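Local coordinates for putative phenazine biosynthesis PhzC/PhzF protein (Clostridium difficile, PDB 4DUN), which is of uncertain function but belongs to the PhzF family and is probably an isomerase, at residues A[4-9]-A[21-27]; A[44-50]-A[61-65]; A[57-62]-A[94-99]; A[67-71]-A[99-103]. All coordinates share one frame; numbering follows the deposited sequence.

Interaction 1: residues A[4-9]-A[21-27]; sequences MEYYIV and PAGVCVL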
loop_
_atom_site.group_PDB
_atom_site.type_symbol
_atom_site.label_atom_id
_atom_site.label_comp_id
_atom_site.label_asym_id
_atom_site.label_seq_id
_atom_site.Cartn_x
_atom_site.Cartn_y
_atom_site.Cartn_z
ATOM N N MET A 4 15.774 -11.776 8.010
ATOM C CA MET A 4 15.217 -12.300 6.769
ATOM C C MET A 4 15.481 -11.321 5.623
ATOM O O MET A 4 15.264 -10.111 5.770
ATOM C CB MET A 4 13.710 -12.647 6.892
ATOM C CG MET A 4 12.857 -11.602 7.601
ATOM S SD MET A 4 11.274 -12.208 8.307
ATOM C CE MET A 4 11.829 -12.893 9.823
ATOM N N GLU A 5 15.982 -11.847 4.492
ATOM C CA GLU A 5 16.253 -11.037 3.291
ATOM C C GLU A 5 14.935 -10.612 2.672
ATOM O O GLU A 5 13.995 -11.412 2.604
ATOM C CB GLU A 5 17.096 -11.802 2.269
ATOM C CG GLU A 5 18.431 -12.319 2.757
ATOM C CD GLU A 5 18.957 -13.408 1.840
ATOM O OE1 GLU A 5 18.907 -14.599 2.230
ATOM O OE2 GLU A 5 19.306 -13.081 0.684
ATOM N N TYR A 6 14.846 -9.360 2.233
ATOM C CA TYR A 6 13.591 -8.832 1.698
ATOM C C TYR A 6 13.870 -8.007 0.447
ATOM O O TYR A 6 14.852 -7.252 0.392
ATOM C CB TYR A 6 12.841 -8.008 2.777
ATOM C CG TYR A 6 11.549 -7.420 2.257
ATOM C CD1 TYR A 6 10.491 -8.239 1.873
ATOM C CD2 TYR A 6 11.423 -6.049 2.033
ATOM C CE1 TYR A 6 9.336 -7.713 1.293
ATOM C CE2 TYR A 6 10.272 -5.512 1.462
ATOM C CZ TYR A 6 9.234 -6.350 1.087
ATOM O OH TYR A 6 8.090 -5.833 0.538
ATOM N N TYR A 7 13.024 -8.201 -0.574
ATOM C CA TYR A 7 13.162 -7.605 -1.891
ATOM C C TYR A 7 11.840 -7.093 -2.391
ATOM O O TYR A 7 10.813 -7.747 -2.187
ATOM C CB TYR A 7 13.666 -8.676 -2.908
ATOM C CG TYR A 7 14.925 -9.403 -2.495
ATOM C CD1 TYR A 7 14.870 -10.520 -1.664
ATOM C CD2 TYR A 7 16.172 -8.996 -2.960
ATOM C CE1 TYR A 7 16.033 -11.183 -1.260
ATOM C CE2 TYR A 7 17.338 -9.664 -2.581
ATOM C CZ TYR A 7 17.263 -10.757 -1.735
ATOM O OH TYR A 7 18.419 -11.408 -1.370
ATOM N N ILE A 8 11.861 -5.959 -3.090
ATOM C CA ILE A 8 10.692 -5.432 -3.799
ATOM C C ILE A 8 11.030 -5.549 -5.274
ATOM O O ILE A 8 12.026 -4.981 -5.716
ATOM C CB ILE A 8 10.269 -3.994 -3.421
ATOM C CG1 ILE A 8 9.906 -3.891 -1.926
ATOM C CG2 ILE A 8 9.089 -3.562 -4.331
ATOM C CD1 ILE A 8 9.730 -2.430 -1.417
ATOM N N VAL A 9 10.228 -6.314 -6.014
ATOM C CA VAL A 9 10.485 -6.631 -7.422
ATOM C C VAL A 9 9.270 -6.309 -8.265
ATOM O O VAL A 9 8.151 -6.665 -7.880
ATOM C CB VAL A 9 10.839 -8.157 -7.536
ATOM C CG1 VAL A 9 10.984 -8.622 -8.994
ATOM C CG2 VAL A 9 12.089 -8.508 -6.722
ATOM N N PRO A 21 4.043 -5.027 -8.923
ATOM C CA PRO A 21 5.021 -5.087 -7.820
ATOM C C PRO A 21 4.700 -6.128 -6.738
ATOM O O PRO A 21 3.542 -6.315 -6.346
ATOM C CB PRO A 21 5.003 -3.663 -7.247
ATOM C CG PRO A 21 3.598 -3.191 -7.493
ATOM C CD PRO A 21 3.145 -3.859 -8.790
ATOM N N ALA A 22 5.746 -6.811 -6.252
ATOM C CA ALA A 22 5.601 -7.782 -5.159
ATOM C C ALA A 22 6.736 -7.643 -4.167
ATOM O O ALA A 22 7.859 -7.307 -4.545
ATOM C CB ALA A 22 5.578 -9.209 -5.706
ATOM N N GLY A 23 6.439 -7.913 -2.904
ATOM C CA GLY A 23 7.450 -8.070 -1.869
ATOM C C GLY A 23 7.854 -9.537 -1.919
ATOM O O GLY A 23 7.031 -10.397 -2.249
ATOM N N VAL A 24 9.128 -9.852 -1.672
ATOM C CA VAL A 24 9.620 -11.233 -1.659
ATOM C C VAL A 24 10.493 -11.385 -0.419
ATOM O O VAL A 24 11.556 -10.761 -0.340
ATOM C CB VAL A 24 10.405 -11.673 -2.945
ATOM C CG1 VAL A 24 10.839 -13.146 -2.836
ATOM C CG2 VAL A 24 9.592 -11.452 -4.227
ATOM N N CYS A 25 10.058 -12.214 0.530
ATOM C CA CYS A 25 10.761 -12.447 1.790
ATOM C C CYS A 25 11.358 -13.862 1.783
ATOM O O CYS A 25 10.608 -14.838 1.664
ATOM C CB CYS A 25 9.794 -12.237 2.948
ATOM S SG CYS A 25 10.539 -12.465 4.571
ATOM N N VAL A 26 12.708 -13.969 1.853
ATOM C CA VAL A 26 13.411 -15.246 1.764
ATOM C C VAL A 26 13.819 -15.659 3.170
ATOM O O VAL A 26 14.550 -14.922 3.850
ATOM C CB VAL A 26 14.611 -15.241 0.774
ATOM C CG1 VAL A 26 15.241 -16.638 0.666
ATOM C CG2 VAL A 26 14.199 -14.716 -0.604
ATOM N N LEU A 27 13.307 -16.821 3.618
ATOM C CA LEU A 27 13.531 -17.320 4.977
ATOM C C LEU A 27 14.385 -18.570 5.025
ATOM O O LEU A 27 14.188 -19.480 4.213
ATOM C CB LEU A 27 12.185 -17.657 5.643
ATOM C CG LEU A 27 11.120 -16.556 5.732
ATOM C CD1 LEU A 27 9.739 -17.171 5.882
ATOM C CD2 LEU A 27 11.381 -15.666 6.914
HETATM O O HOH W 1 17.129 -15.149 4.556
#
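Val9 and Ala22 bond to each other twice through their backbones. Val9 N reaches Ala22 O at 3.0 Å, and Ala22 N reaches Val9 O at 2.9 Å. Two residues further along, Tyr7 and Val24 form the next such pair, with Val24 N 2.7 Å from Tyr7 O. Val26 N gives a nearly straight bond to Glu5 O, at 165°, but the return bond from Glu5 N to Val26 O is long and weak. A water lies beside this weak bond, 2.7 Å from Val26 O and near Glu5 OE1. It cannot serve every acceptor around it, and its own bond from Glu5 N is weak. The other carboxylate oxygen, Glu5 OE2, accepts the hydroxyl of Tyr7 at 2.8 Å. Tyr6 stands on the other face with Cys25 and Ile8. Its CG is anti to the backbone N (chi1 179°), which lays the ring along the neighbouring strand and brings Tyr6 OH to 3.3 Å from Gly23 CA. At the far end Met4 SD touches Cys25 SG and lies 3.7 Å from Leu27 CD2. The two segments are the arms of an antiparallel beta hairpin. Strand 244-259 pairs with the outer side of 4-9, and strand 47-54 runs parallel to 21-27. Helix 73-87 packs on the face that carries Tyr7, Val9 and Val26, where Phe86 stacks on the Tyr7 ring.

Interaction 2: residues A[44-50]-A[61-65]; sequences NLPETAF and RWFTP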
loop_
_atom_site.group_PDB
_atom_site.type_symbol
_atom_site.label_atom_id
_atom_site.label_comp_id
_atom_site.label_asym_id
_atom_site.label_seq_id
_atom_site.Cartn_x
_atom_site.Cartn_y
_atom_site.Cartn_z
ATOM N N ASN A 44 2.275 -3.542 2.668
ATOM C CA ASN A 44 1.134 -2.966 1.954
ATOM C C ASN A 44 1.282 -3.075 0.418
ATOM O O ASN A 44 0.658 -2.318 -0.333
ATOM C CB ASN A 44 0.870 -1.503 2.361
ATOM C CG ASN A 44 -0.559 -1.113 2.091
ATOM O OD1 ASN A 44 -1.486 -1.925 2.284
ATOM N ND2 ASN A 44 -0.760 0.084 1.546
ATOM N N LEU A 45 2.097 -4.034 -0.043
ATOM C CA LEU A 45 2.224 -4.292 -1.466
ATOM C C LEU A 45 1.099 -5.273 -1.876
ATOM O O LEU A 45 0.579 -5.979 -1.012
ATOM C CB LEU A 45 3.636 -4.810 -1.815
ATOM C CG LEU A 45 4.757 -3.774 -1.679
ATOM C CD1 LEU A 45 6.130 -4.423 -1.847
ATOM C CD2 LEU A 45 4.569 -2.613 -2.676
ATOM N N PRO A 46 0.676 -5.301 -3.165
ATOM C CA PRO A 46 -0.448 -6.178 -3.575
ATOM C C PRO A 46 -0.313 -7.614 -3.047
ATOM O O PRO A 46 -1.286 -8.201 -2.558
ATOM C CB PRO A 46 -0.384 -6.131 -5.097
ATOM C CG PRO A 46 0.141 -4.740 -5.385
ATOM C CD PRO A 46 1.171 -4.487 -4.307
ATOM N N GLU A 47 0.921 -8.136 -3.077
ATOM C CA GLU A 47 1.278 -9.404 -2.451
ATOM C C GLU A 47 2.690 -9.346 -1.910
ATOM O O GLU A 47 3.553 -8.665 -2.494
ATOM C CB GLU A 47 1.197 -10.597 -3.441
ATOM C CG GLU A 47 -0.202 -11.111 -3.768
ATOM C CD GLU A 47 -0.949 -10.369 -4.861
ATOM O OE1 GLU A 47 -0.331 -9.543 -5.576
ATOM O OE2 GLU A 47 -2.177 -10.589 -4.975
ATOM N N THR A 48 2.933 -10.097 -0.818
ATOM C CA THR A 48 4.261 -10.446 -0.314
ATOM C C THR A 48 4.365 -11.957 -0.443
ATOM O O THR A 48 3.524 -12.692 0.103
ATOM C CB THR A 48 4.560 -9.959 1.122
ATOM O OG1 THR A 48 4.526 -8.535 1.107
ATOM C CG2 THR A 48 5.953 -10.419 1.604
ATOM N N ALA A 49 5.396 -12.412 -1.165
ATOM C CA ALA A 49 5.735 -13.823 -1.353
ATOM C C ALA A 49 6.734 -14.236 -0.272
ATOM O O ALA A 49 7.632 -13.454 0.070
ATOM C CB ALA A 49 6.329 -14.040 -2.739
ATOM N N PHE A 50 6.533 -15.408 0.316
ATOM C CA PHE A 50 7.427 -15.935 1.352
ATOM C C PHE A 50 8.005 -17.218 0.845
ATOM O O PHE A 50 7.243 -18.146 0.559
ATOM C CB PHE A 50 6.680 -16.173 2.683
ATOM C CG PHE A 50 6.207 -14.906 3.323
ATOM C CD1 PHE A 50 4.967 -14.357 2.992
ATOM C CD2 PHE A 50 6.999 -14.247 4.258
ATOM C CE1 PHE A 50 4.563 -13.130 3.525
ATOM C CE2 PHE A 50 6.580 -13.019 4.809
ATOM C CZ PHE A 50 5.374 -12.475 4.433
ATOM N N ARG A 61 4.602 -19.349 -0.330
ATOM C CA ARG A 61 3.294 -18.797 0.001
ATOM C C ARG A 61 3.173 -17.312 -0.388
ATOM O O ARG A 61 4.128 -16.644 -0.478
ATOM C CB ARG A 61 2.949 -18.966 1.485
ATOM C CG ARG A 61 2.976 -20.389 2.003
ATOM C CD ARG A 61 2.762 -20.448 3.525
ATOM N NE ARG A 61 2.864 -21.776 4.117
ATOM C CZ ARG A 61 1.815 -22.501 4.476
ATOM N NH1 ARG A 61 0.612 -22.046 4.297
ATOM N NH2 ARG A 61 1.959 -23.677 5.026
ATOM N N TRP A 62 1.962 -16.878 -0.614
ATOM C CA TRP A 62 1.684 -15.502 -0.934
ATOM C C TRP A 62 0.584 -14.962 -0.045
ATOM O O TRP A 62 -0.390 -15.609 0.193
ATOM C CB TRP A 62 1.248 -15.309 -2.384
ATOM C CG TRP A 62 1.907 -16.142 -3.421
ATOM C CD1 TRP A 62 2.956 -15.795 -4.193
ATOM C CD2 TRP A 62 1.531 -17.440 -3.830
ATOM N NE1 TRP A 62 3.256 -16.768 -5.048
ATOM C CE2 TRP A 62 2.415 -17.818 -4.837
ATOM C CE3 TRP A 62 0.542 -18.324 -3.434
ATOM C CZ2 TRP A 62 2.331 -19.014 -5.464
ATOM C CZ3 TRP A 62 0.483 -19.514 -4.040
ATOM C CH2 TRP A 62 1.365 -19.857 -5.041
ATOM N N PHE A 63 0.773 -13.726 0.376
ATOM C CA PHE A 63 -0.192 -13.027 1.207
ATOM C C PHE A 63 -0.469 -11.659 0.642
ATOM O O PHE A 63 0.471 -10.921 0.328
ATOM C CB PHE A 63 0.370 -12.868 2.627
ATOM C CG PHE A 63 0.394 -14.119 3.453
ATOM C CD1 PHE A 63 1.374 -15.092 3.243
ATOM C CD2 PHE A 63 -0.519 -14.308 4.484
ATOM C CE1 PHE A 63 1.413 -16.244 4.037
ATOM C CE2 PHE A 63 -0.467 -15.459 5.282
ATOM C CZ PHE A 63 0.495 -16.421 5.041
ATOM N N THR A 64 -1.748 -11.292 0.554
ATOM C CA THR A 64 -2.095 -9.907 0.245
ATOM C C THR A 64 -1.976 -9.166 1.602
ATOM O O THR A 64 -1.823 -9.843 2.626
ATOM C CB THR A 64 -3.525 -9.798 -0.339
ATOM O OG1 THR A 64 -4.446 -10.122 0.708
ATOM C CG2 THR A 64 -3.748 -10.672 -1.591
ATOM N N PRO A 65 -2.202 -7.842 1.692
ATOM C CA PRO A 65 -2.192 -7.197 3.023
ATOM C C PRO A 65 -3.322 -7.698 3.956
ATOM O O PRO A 65 -3.319 -7.365 5.146
ATOM C CB PRO A 65 -2.405 -5.720 2.678
ATOM C CG PRO A 65 -1.822 -5.579 1.284
ATOM C CD PRO A 65 -2.334 -6.836 0.614
#
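Phe50 and Phe63 meet on one face of an antiparallel beta hairpin, diagonally, since Phe50 is paired with Arg61 and Phe63 with Thr48. Phe50 CD1 lies 3.7 Å from Phe63 CD1, and the ring planes stand at 89° with their centroids 5.6 Å apart. In both residues CG is anti to the carbonyl carbon (chi1 -67° and -74°), which brings the rings together above the strands. Thr48 N reaches Phe63 O at 2.8 Å, and Phe50 N reaches Arg61 O at the same distance; each bond has a partner in the reverse direction. Pro65 is the third large contributor. Its ring sits against the loop ahead of strand 47-54, with Pro65 CG 3.3 Å from Leu45 O and Pro65 CD 3.6 Å from Pro46 O. Between these two groups Glu47, the predicted active-site residue, lies beside Thr64, and Glu47 OE2 is 3.7 Å from Thr64 CG2. A nickel ion is bound nearby. Helix 33-43 packs on Phe63 through Met36, Gln37 and Ala40. Strand 20-27 flanks the hairpin beside Ala49, and strand 68-69 pairs with it at Trp62. Helix 73-87 touches Glu47, and also Trp62 on the face opposite the two phenylalanines.

Interaction 3: residues A[57-62]-A[94-99]; sequences NYELRW and IDFFTQ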
loop_
_atom_site.group_PDB
_atom_site.type_symbol
_atom_site.label_atom_id
_atom_site.label_comp_id
_atom_site.label_asym_id
_atom_site.label_seq_id
_atom_site.Cartn_x
_atom_site.Cartn_y
_atom_site.Cartn_z
ATOM N N ASN A 57 14.305 -28.325 -1.428
ATOM C CA ASN A 57 13.088 -27.691 -1.989
ATOM C C ASN A 57 12.804 -26.240 -1.514
ATOM O O ASN A 57 13.353 -25.787 -0.503
ATOM C CB ASN A 57 11.835 -28.553 -1.704
ATOM C CG ASN A 57 11.366 -28.600 -0.261
ATOM O OD1 ASN A 57 10.948 -27.592 0.330
ATOM N ND2 ASN A 57 11.334 -29.796 0.313
ATOM N N TYR A 58 11.890 -25.540 -2.239
ATOM C CA TYR A 58 11.379 -24.221 -1.863
ATOM C C TYR A 58 9.889 -24.283 -1.633
ATOM O O TYR A 58 9.154 -24.675 -2.542
ATOM C CB TYR A 58 11.632 -23.117 -2.923
ATOM C CG TYR A 58 13.074 -22.857 -3.266
ATOM C CD1 TYR A 58 13.943 -22.293 -2.336
ATOM C CD2 TYR A 58 13.558 -23.104 -4.547
ATOM C CE1 TYR A 58 15.284 -22.060 -2.650
ATOM C CE2 TYR A 58 14.883 -22.840 -4.884
ATOM C CZ TYR A 58 15.745 -22.324 -3.931
ATOM O OH TYR A 58 17.060 -22.109 -4.264
ATOM N N GLU A 59 9.436 -23.884 -0.437
ATOM C CA GLU A 59 8.008 -23.733 -0.166
ATOM C C GLU A 59 7.680 -22.302 -0.433
ATOM O O GLU A 59 8.432 -21.426 0.004
ATOM C CB GLU A 59 7.652 -24.091 1.281
ATOM C CG GLU A 59 7.564 -25.578 1.532
ATOM C CD GLU A 59 7.117 -25.877 2.948
ATOM O OE1 GLU A 59 6.308 -25.096 3.507
ATOM O OE2 GLU A 59 7.602 -26.883 3.506
ATOM N N LEU A 60 6.598 -22.048 -1.151
ATOM C CA LEU A 60 6.220 -20.677 -1.523
ATOM C C LEU A 60 4.782 -20.407 -1.120
ATOM O O LEU A 60 3.890 -21.171 -1.492
ATOM C CB LEU A 60 6.419 -20.457 -3.046
ATOM C CG LEU A 60 5.866 -19.148 -3.695
ATOM C CD1 LEU A 60 6.562 -17.890 -3.126
ATOM C CD2 LEU A 60 5.967 -19.193 -5.240
ATOM N N ARG A 61 4.602 -19.349 -0.330
ATOM C CA ARG A 61 3.294 -18.797 0.001
ATOM C C ARG A 61 3.173 -17.312 -0.388
ATOM O O ARG A 61 4.128 -16.644 -0.478
ATOM C CB ARG A 61 2.949 -18.966 1.485
ATOM C CG ARG A 61 2.976 -20.389 2.003
ATOM C CD ARG A 61 2.762 -20.448 3.525
ATOM N NE ARG A 61 2.864 -21.776 4.117
ATOM C CZ ARG A 61 1.815 -22.501 4.476
ATOM N NH1 ARG A 61 0.612 -22.046 4.297
ATOM N NH2 ARG A 61 1.959 -23.677 5.026
ATOM N N TRP A 62 1.962 -16.878 -0.614
ATOM C CA TRP A 62 1.684 -15.502 -0.934
ATOM C C TRP A 62 0.584 -14.962 -0.045
ATOM O O TRP A 62 -0.390 -15.609 0.193
ATOM C CB TRP A 62 1.248 -15.309 -2.384
ATOM C CG TRP A 62 1.907 -16.142 -3.421
ATOM C CD1 TRP A 62 2.956 -15.795 -4.193
ATOM C CD2 TRP A 62 1.531 -17.440 -3.830
ATOM N NE1 TRP A 62 3.256 -16.768 -5.048
ATOM C CE2 TRP A 62 2.415 -17.818 -4.837
ATOM C CE3 TRP A 62 0.542 -18.324 -3.434
ATOM C CZ2 TRP A 62 2.331 -19.014 -5.464
ATOM C CZ3 TRP A 62 0.483 -19.514 -4.040
ATOM C CH2 TRP A 62 1.365 -19.857 -5.041
ATOM N N ILE A 94 13.506 -23.344 -11.465
ATOM C CA ILE A 94 13.086 -23.055 -10.099
ATOM C C ILE A 94 11.748 -23.770 -9.855
ATOM O O ILE A 94 10.767 -23.517 -10.561
ATOM C CB ILE A 94 13.024 -21.531 -9.775
ATOM C CG1 ILE A 94 14.369 -20.775 -10.067
ATOM C CG2 ILE A 94 12.619 -21.300 -8.319
ATOM C CD1 ILE A 94 14.356 -19.980 -11.378
ATOM N N ASP A 95 11.738 -24.702 -8.885
ATOM C CA ASP A 95 10.537 -25.433 -8.472
ATOM C C ASP A 95 10.054 -24.891 -7.157
ATOM O O ASP A 95 10.852 -24.775 -6.213
ATOM C CB ASP A 95 10.802 -26.949 -8.333
ATOM C CG ASP A 95 10.987 -27.681 -9.648
ATOM O OD1 ASP A 95 10.641 -27.109 -10.696
ATOM O OD2 ASP A 95 11.417 -28.851 -9.617
ATOM N N PHE A 96 8.748 -24.605 -7.072
ATOM C CA PHE A 96 8.109 -24.140 -5.836
ATOM C C PHE A 96 6.987 -25.066 -5.422
ATOM O O PHE A 96 6.172 -25.438 -6.263
ATOM C CB PHE A 96 7.514 -22.741 -6.019
ATOM C CG PHE A 96 8.484 -21.620 -6.280
ATOM C CD1 PHE A 96 9.321 -21.156 -5.269
ATOM C CD2 PHE A 96 8.484 -20.951 -7.501
ATOM C CE1 PHE A 96 10.179 -20.073 -5.489
ATOM C CE2 PHE A 96 9.314 -19.839 -7.707
ATOM C CZ PHE A 96 10.161 -19.413 -6.700
ATOM N N PHE A 97 6.904 -25.384 -4.121
ATOM C CA PHE A 97 5.804 -26.160 -3.577
ATOM C C PHE A 97 4.860 -25.195 -2.885
ATOM O O PHE A 97 5.268 -24.449 -1.995
ATOM C CB PHE A 97 6.301 -27.281 -2.666
ATOM C CG PHE A 97 6.966 -28.363 -3.486
ATOM C CD1 PHE A 97 8.344 -28.375 -3.662
ATOM C CD2 PHE A 97 6.204 -29.312 -4.162
ATOM C CE1 PHE A 97 8.955 -29.343 -4.473
ATOM C CE2 PHE A 97 6.816 -30.290 -4.953
ATOM C CZ PHE A 97 8.186 -30.299 -5.102
ATOM N N THR A 98 3.598 -25.156 -3.358
ATOM C CA THR A 98 2.589 -24.194 -2.911
ATOM C C THR A 98 1.266 -24.860 -2.506
ATOM O O THR A 98 1.090 -26.063 -2.701
ATOM C CB THR A 98 2.283 -23.191 -4.055
ATOM O OG1 THR A 98 1.388 -23.802 -5.003
ATOM C CG2 THR A 98 3.563 -22.649 -4.754
ATOM N N GLN A 99 0.295 -24.032 -2.082
ATOM C CA GLN A 99 -1.080 -24.453 -1.732
ATOM C C GLN A 99 -1.761 -25.127 -2.922
ATOM O O GLN A 99 -2.664 -25.931 -2.721
ATOM C CB GLN A 99 -1.924 -23.231 -1.330
ATOM C CG GLN A 99 -1.520 -22.584 -0.009
ATOM C CD GLN A 99 -2.064 -23.299 1.195
ATOM O OE1 GLN A 99 -2.633 -24.395 1.111
ATOM N NE2 GLN A 99 -1.904 -22.681 2.350
HETATM O O HOH W 2 11.828 -26.854 -4.781
HETATM O O HOH W 3 1.273 -21.563 -1.187
HETATM O O HOH W 4 -2.391 -21.853 5.025
#
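Leu60 lies over one face of the Phe96 ring in a CH-pi contact. Leu60 CD2 is 3.8 Å from the centroid of that ring. Ile94 CG2 meets the opposite face, so the ring is held between two aliphatic groups. Leu60 CG is anti to the backbone N (chi1 170°), and this carries the branch across to Phe96. Tyr58 presents its ring edge to the other strand, with Tyr58 CD2 3.6 Å from Asp95 O. The Trp62 indole reaches Thr98 obliquely, and Trp62 CH2 is 3.6 Å from Thr98 CG2. Its face also receives Leu60 CG from its own strand. The strands are paired in the parallel sense, but their segments are strongly twisted, 55° apart in direction. Phe97 N reaches Tyr58 O at 2.8 Å, and Leu60 N reaches Phe97 O at 2.9 Å. One water joins Tyr58 N to Asp95 O, another Leu60 O to Gln99 N. At the end, the guanidinium of Arg61 and the amide of Gln99 stand nearly perpendicular, at 86°. Arg61 NH1 and Gln99 NE2 are both donors and do not bond to each other. Both donate to Glu68 OE2, whose probable negative charge would offset the closeness of the two donors.

Interaction 4: residues A[67-71]-A[99-103]; sequences AEIDL and QSGKL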
loop_
_atom_site.group_PDB
_atom_site.type_symbol
_atom_site.label_atom_id
_atom_site.label_comp_id
_atom_site.label_asym_id
_atom_site.label_seq_id
_atom_site.Cartn_x
_atom_site.Cartn_y
_atom_site.Cartn_z
ATOM N N ALA A 67 -5.037 -11.342 3.447
ATOM C CA ALA A 67 -5.202 -12.791 3.566
ATOM C C ALA A 67 -4.168 -13.578 2.802
ATOM O O ALA A 67 -3.566 -13.072 1.845
ATOM C CB ALA A 67 -6.588 -13.193 3.059
ATOM N N GLU A 68 -4.029 -14.858 3.166
ATOM C CA GLU A 68 -3.203 -15.771 2.394
ATOM C C GLU A 68 -3.985 -16.185 1.144
ATOM O O GLU A 68 -5.202 -16.340 1.217
ATOM C CB GLU A 68 -2.832 -16.988 3.227
ATOM C CG GLU A 68 -1.820 -17.865 2.507
ATOM C CD GLU A 68 -1.361 -19.121 3.222
ATOM O OE1 GLU A 68 -1.795 -19.358 4.372
ATOM O OE2 GLU A 68 -0.508 -19.835 2.644
ATOM N N ILE A 69 -3.310 -16.314 -0.002
ATOM C CA ILE A 69 -3.979 -16.698 -1.253
ATOM C C ILE A 69 -3.356 -17.998 -1.741
ATOM O O ILE A 69 -2.260 -18.358 -1.288
ATOM C CB ILE A 69 -3.974 -15.566 -2.310
ATOM C CG1 ILE A 69 -2.529 -15.126 -2.670
ATOM C CG2 ILE A 69 -4.865 -14.401 -1.837
ATOM C CD1 ILE A 69 -2.428 -14.166 -3.838
ATOM N N ASP A 70 -4.048 -18.704 -2.651
ATOM C CA ASP A 70 -3.587 -20.029 -3.082
ATOM C C ASP A 70 -2.859 -20.072 -4.422
ATOM O O ASP A 70 -2.330 -21.125 -4.795
ATOM C CB ASP A 70 -4.775 -20.999 -3.118
ATOM C CG ASP A 70 -5.386 -21.235 -1.748
ATOM O OD1 ASP A 70 -4.649 -21.119 -0.735
ATOM O OD2 ASP A 70 -6.604 -21.487 -1.682
ATOM N N LEU A 71 -2.849 -18.965 -5.156
ATOM C CA LEU A 71 -2.157 -18.906 -6.438
ATOM C C LEU A 71 -1.840 -17.469 -6.769
ATOM O O LEU A 71 -2.671 -16.587 -6.533
ATOM C CB LEU A 71 -3.010 -19.530 -7.564
ATOM C CG LEU A 71 -2.272 -20.030 -8.814
ATOM C CD1 LEU A 71 -1.328 -21.207 -8.495
ATOM C CD2 LEU A 71 -3.261 -20.503 -9.859
ATOM N N GLN A 99 0.295 -24.032 -2.082
ATOM C CA GLN A 99 -1.080 -24.453 -1.732
ATOM C C GLN A 99 -1.761 -25.127 -2.922
ATOM O O GLN A 99 -2.664 -25.931 -2.721
ATOM C CB GLN A 99 -1.924 -23.231 -1.330
ATOM C CG GLN A 99 -1.520 -22.584 -0.009
ATOM C CD GLN A 99 -2.064 -23.299 1.195
ATOM O OE1 GLN A 99 -2.633 -24.395 1.111
ATOM N NE2 GLN A 99 -1.904 -22.681 2.350
ATOM N N SER A 100 -1.366 -24.739 -4.154
ATOM C CA SER A 100 -1.952 -25.258 -5.404
ATOM C C SER A 100 -1.038 -26.256 -6.135
ATOM O O SER A 100 -1.224 -26.512 -7.323
ATOM C CB SER A 100 -2.309 -24.103 -6.339
ATOM O OG SER A 100 -3.359 -23.371 -5.737
ATOM N N GLY A 101 -0.099 -26.847 -5.418
ATOM C CA GLY A 101 0.787 -27.844 -6.000
ATOM C C GLY A 101 2.116 -27.280 -6.442
ATOM O O GLY A 101 2.491 -26.166 -6.063
ATOM N N LYS A 102 2.850 -28.075 -7.208
ATOM C CA LYS A 102 4.181 -27.687 -7.657
ATOM C C LYS A 102 4.112 -26.688 -8.815
ATOM O O LYS A 102 3.382 -26.920 -9.780
ATOM C CB LYS A 102 4.981 -28.932 -8.076
ATOM C CG LYS A 102 6.428 -28.621 -8.481
ATOM C CD LYS A 102 7.292 -29.886 -8.626
ATOM C CE LYS A 102 7.143 -30.624 -9.920
ATOM N NZ LYS A 102 8.280 -31.562 -10.120
ATOM N N LEU A 103 4.905 -25.617 -8.735
ATOM C CA LEU A 103 5.009 -24.639 -9.819
ATOM C C LEU A 103 6.443 -24.588 -10.306
ATOM O O LEU A 103 7.384 -24.512 -9.498
ATOM C CB LEU A 103 4.547 -23.232 -9.409
ATOM C CG LEU A 103 3.144 -23.070 -8.825
ATOM C CD1 LEU A 103 2.975 -21.654 -8.314
ATOM C CD2 LEU A 103 2.059 -23.395 -9.847
HETATM O O HOH W 4 -2.391 -21.853 5.025
#
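Glu68 OE2 is gripped by two donors, the amide of Gln99 and the guanidinium of Arg61. Gln99 NE2 reaches Glu68 OE2 at 3.2 Å along a nearly straight path of 174°. The bond lies in the amide plane of Gln99 but comes from above the carboxylate plane. The Glu68 chain is extended, with chi1 -172°, and this carries its carboxylate out to the bent side chain of Gln99. A water is 2.6 Å from Glu68 OE1 and also meets Gln99 NE2, though weakly. The contact joins the short strand 68-69, whose pairing is weak, and the loop after it to the tight turn of the beta hairpin formed by strands 93-98 and 101-108. Gly101 follows the turn with positive phi, and Thr98 OG1 braces it by bonding to Ser100 N and Gly101 O. Ser100 OG donates to Asp70 O at 2.6 Å, approaching above the carbonyl plane. Asp70 OD1 lies 3.5 Å from Gln99 CB and bonds to a bound buffer molecule, probably from the crystallisation liquor, which may mark a pocket. Leu71 CD1 also packs on the serine, 3.7 Å from Ser100 CB. Leu71 CD1 is 4.3 Å from Leu103 CD2, whose residue also touches Trp62.

In the fold
From the N terminus, interaction 1 closes the first beta hairpin, 4-11 with 20-27. Helix 33-43 follows, and interaction 2 then closes a second hairpin, 47-54 with 57-63. Interactions 1 and 2 follow in series. The two hairpins join through strands 20-27 and 47-54, where Gly23 and Cys25 bond to Ala49. Interaction 3 starts on the strand where interaction 2 ends, sharing Arg61 and Trp62. It closes a longer loop that contains strand 68-69 and helix 73-87. Interaction 4 starts inside that loop and ends beyond it, so the two cross, with Gln99 in common. Together they tie strands 57-63, 68-69, 93-98 and 101-108. Interactions 1 and 2 also touch the second subunit.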